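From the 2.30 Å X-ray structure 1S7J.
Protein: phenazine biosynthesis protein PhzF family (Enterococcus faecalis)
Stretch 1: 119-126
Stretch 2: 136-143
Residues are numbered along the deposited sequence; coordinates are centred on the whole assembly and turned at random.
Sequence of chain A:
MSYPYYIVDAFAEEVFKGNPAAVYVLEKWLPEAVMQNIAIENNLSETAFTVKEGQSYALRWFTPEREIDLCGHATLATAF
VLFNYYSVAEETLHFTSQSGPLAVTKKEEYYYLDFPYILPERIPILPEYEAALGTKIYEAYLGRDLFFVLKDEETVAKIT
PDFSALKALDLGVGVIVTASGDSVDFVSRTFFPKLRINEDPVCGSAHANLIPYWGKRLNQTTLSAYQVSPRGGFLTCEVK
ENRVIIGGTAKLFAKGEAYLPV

Stretch 1 119-126: LPERIPIL
Stretch 2 136-143: KIYEAYLG

Ala 140 lies at the apolar centre of the contact. Its CB points toward stretch 1 and meets two isoleucines. Ile 123 CG2 is 3.3 Å from Ala 140 CB, and Ile 125 CG1 is 3.8 Å from the same CB. Ile 123 has chi1 -142°, between wells, and chi2 p; its CD1 reaches Leu 142 CB at 3.9 Å. Leu 142 is t, m. Ile 125 is m, t, and its CG2 touches CG2 of Ile 137, also m, t, at 4.0 Å. At the other end Pro 120 CB packs on Tyr 141 CB at 3.5 Å.

The backbones form a short antiparallel ladder, with the touching parts running 137° apart. Phi/psi is -93/137 at Glu 121, -37/139 at Arg 122, -149/167 at Tyr 141 and -136/145 at Leu 142. Glu 121 and Leu 142 are the hydrogen-bonded pair, CA to CA 5.3 Å. Glu 121 N donates to Leu 142 O at 3.0 Å, and Leu 142 N donates to Glu 121 O at 2.8 Å. Their side chains share one face of the sheet. Arg 122 and Tyr 141 are the non-hydrogen-bonded pair, CA to CA 4.2 Å, and their side chains diverge. Ile 123 N then donates to Ala 140 O at 3.0 Å.

The polar edge is built around Arg 122. Its CB points away, but chi1 -89° and chi2 -72°, both m, bring the end of the chain back. Arg 122 CD lies 3.7 Å from Tyr 141 CE2. Tyr 141 (chi1 m, chi2 91°) places its OH over one guanidinium face and donates to Glu 139 OE1 at 2.7 Å. Glu 139 is m, t. Arg 122 NH1 is 4.0 Å from Glu 139 OE1, which lies well out of the guanidinium plane. The opposite charges are near, but no N-H points at the oxygen.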

# COMPACT_ATOMS: atom_id res chain seq x y z
N LEU A 119 -1.76 -14.48 -9.36
CA LEU A 119 -0.59 -14.57 -10.22
C LEU A 119 -0.97 -13.84 -11.53
O LEU A 119 -1.99 -14.17 -12.15
CB LEU A 119 -0.28 -16.04 -10.53
CG LEU A 119 1.00 -16.38 -11.27
CD1 LEU A 119 2.18 -16.16 -10.34
CD2 LEU A 119 0.95 -17.85 -11.72
N PRO A 120 -0.19 -12.80 -11.92
CA PRO A 120 -0.51 -12.07 -13.15
C PRO A 120 -0.23 -12.94 -14.38
O PRO A 120 0.75 -13.71 -14.40
CB PRO A 120 0.43 -10.87 -13.08
CG PRO A 120 1.64 -11.45 -12.42
CD PRO A 120 1.03 -12.28 -11.29
N GLU A 121 -1.10 -12.86 -15.37
CA GLU A 121 -0.95 -13.66 -16.59
C GLU A 121 -0.19 -12.94 -17.70
O GLU A 121 -0.40 -11.75 -17.96
CB GLU A 121 -2.32 -14.13 -17.10
CG GLU A 121 -3.25 -13.01 -17.57
CD GLU A 121 -4.66 -13.14 -17.01
OE1 GLU A 121 -5.05 -14.25 -16.58
OE2 GLU A 121 -5.38 -12.11 -17.00
N ARG A 122 0.70 -13.69 -18.35
CA ARG A 122 1.54 -13.21 -19.46
C ARG A 122 0.84 -12.24 -20.41
O ARG A 122 -0.32 -12.44 -20.79
CB ARG A 122 2.05 -14.40 -20.27
CG ARG A 122 3.36 -14.99 -19.78
CD ARG A 122 4.50 -14.04 -20.10
NE ARG A 122 5.81 -14.62 -19.81
CZ ARG A 122 6.97 -14.02 -20.08
NH1 ARG A 122 8.11 -14.62 -19.78
NH2 ARG A 122 6.97 -12.81 -20.65
N ILE A 123 1.55 -11.20 -20.81
CA ILE A 123 1.00 -10.22 -21.71
C ILE A 123 2.08 -9.87 -22.74
O ILE A 123 3.27 -10.14 -22.50
CB ILE A 123 0.54 -8.96 -20.94
CG1 ILE A 123 -0.76 -8.41 -21.53
CG2 ILE A 123 1.61 -7.87 -20.89
CD1 ILE A 123 -1.98 -9.30 -21.30
N PRO A 124 1.68 -9.41 -23.94
CA PRO A 124 2.67 -9.06 -24.97
C PRO A 124 3.50 -7.84 -24.55
O PRO A 124 2.96 -6.87 -24.01
CB PRO A 124 1.80 -8.73 -26.19
CG PRO A 124 0.56 -9.56 -25.97
CD PRO A 124 0.31 -9.36 -24.50
N ILE A 125 4.82 -7.90 -24.77
CA ILE A 125 5.71 -6.79 -24.42
C ILE A 125 5.72 -5.73 -25.53
O ILE A 125 6.52 -5.80 -26.47
CB ILE A 125 7.16 -7.27 -24.19
CG1 ILE A 125 7.18 -8.44 -23.21
CG2 ILE A 125 8.01 -6.12 -23.68
CD1 ILE A 125 8.57 -9.02 -22.97
N LEU A 126 4.81 -4.77 -25.43
CA LEU A 126 4.71 -3.69 -26.41
C LEU A 126 5.88 -2.72 -26.25
O LEU A 126 6.30 -2.41 -25.12
CB LEU A 126 3.38 -2.95 -26.25
CG LEU A 126 2.14 -3.84 -26.24
CD1 LEU A 126 0.89 -2.97 -26.22
CD2 LEU A 126 2.15 -4.75 -27.47
N LYS A 136 14.46 -1.54 -20.70
CA LYS A 136 14.06 -2.81 -21.27
C LYS A 136 13.21 -3.64 -20.30
O LYS A 136 13.57 -3.85 -19.15
CB LYS A 136 15.28 -3.64 -21.68
CG LYS A 136 14.90 -4.97 -22.35
CD LYS A 136 16.10 -5.88 -22.51
CE LYS A 136 15.69 -7.20 -23.16
NZ LYS A 136 16.84 -8.15 -23.29
N ILE A 137 12.06 -4.10 -20.82
CA ILE A 137 11.13 -4.93 -20.07
C ILE A 137 11.37 -6.38 -20.50
O ILE A 137 11.09 -6.74 -21.65
CB ILE A 137 9.67 -4.53 -20.40
CG1 ILE A 137 9.40 -3.10 -19.92
CG2 ILE A 137 8.69 -5.52 -19.79
CD1 ILE A 137 8.04 -2.56 -20.33
N TYR A 138 11.92 -7.18 -19.60
CA TYR A 138 12.21 -8.58 -19.88
C TYR A 138 10.97 -9.48 -19.94
O TYR A 138 10.91 -10.42 -20.75
CB TYR A 138 13.19 -9.13 -18.83
CG TYR A 138 14.56 -8.52 -18.91
CD1 TYR A 138 14.74 -7.13 -18.91
CD2 TYR A 138 15.69 -9.33 -18.99
CE1 TYR A 138 16.02 -6.56 -19.00
CE2 TYR A 138 16.98 -8.77 -19.08
CZ TYR A 138 17.13 -7.39 -19.08
OH TYR A 138 18.39 -6.85 -19.18
N GLU A 139 10.00 -9.22 -19.08
CA GLU A 139 8.77 -10.00 -19.02
C GLU A 139 7.58 -9.07 -18.76
O GLU A 139 7.74 -8.00 -18.16
CB GLU A 139 8.86 -11.04 -17.90
CG GLU A 139 10.16 -11.87 -17.92
CD GLU A 139 10.26 -12.86 -16.77
OE1 GLU A 139 9.21 -13.21 -16.17
OE2 GLU A 139 11.39 -13.30 -16.46
N ALA A 140 6.41 -9.46 -19.24
CA ALA A 140 5.21 -8.65 -19.04
C ALA A 140 4.04 -9.53 -18.62
O ALA A 140 3.95 -10.69 -19.04
CB ALA A 140 4.88 -7.87 -20.30
N TYR A 141 3.18 -9.00 -17.74
CA TYR A 141 2.02 -9.72 -17.24
C TYR A 141 0.90 -8.73 -16.93
O TYR A 141 1.13 -7.51 -16.92
CB TYR A 141 2.38 -10.48 -15.96
CG TYR A 141 3.54 -11.44 -16.07
CD1 TYR A 141 4.84 -11.03 -15.81
CD2 TYR A 141 3.32 -12.78 -16.39
CE1 TYR A 141 5.91 -11.93 -15.86
CE2 TYR A 141 4.38 -13.69 -16.44
CZ TYR A 141 5.68 -13.26 -16.17
OH TYR A 141 6.73 -14.17 -16.19
N LEU A 142 -0.31 -9.23 -16.71
CA LEU A 142 -1.44 -8.37 -16.39
C LEU A 142 -2.28 -8.92 -15.23
O LEU A 142 -2.38 -10.13 -15.04
CB LEU A 142 -2.31 -8.13 -17.64
CG LEU A 142 -3.42 -7.03 -17.71
CD1 LEU A 142 -4.74 -7.54 -17.17
CD2 LEU A 142 -2.99 -5.73 -17.02
N GLY A 143 -2.78 -8.01 -14.43
CA GLY A 143 -3.62 -8.33 -13.30
C GLY A 143 -4.45 -7.08 -13.17
O GLY A 143 -5.05 -6.63 -14.17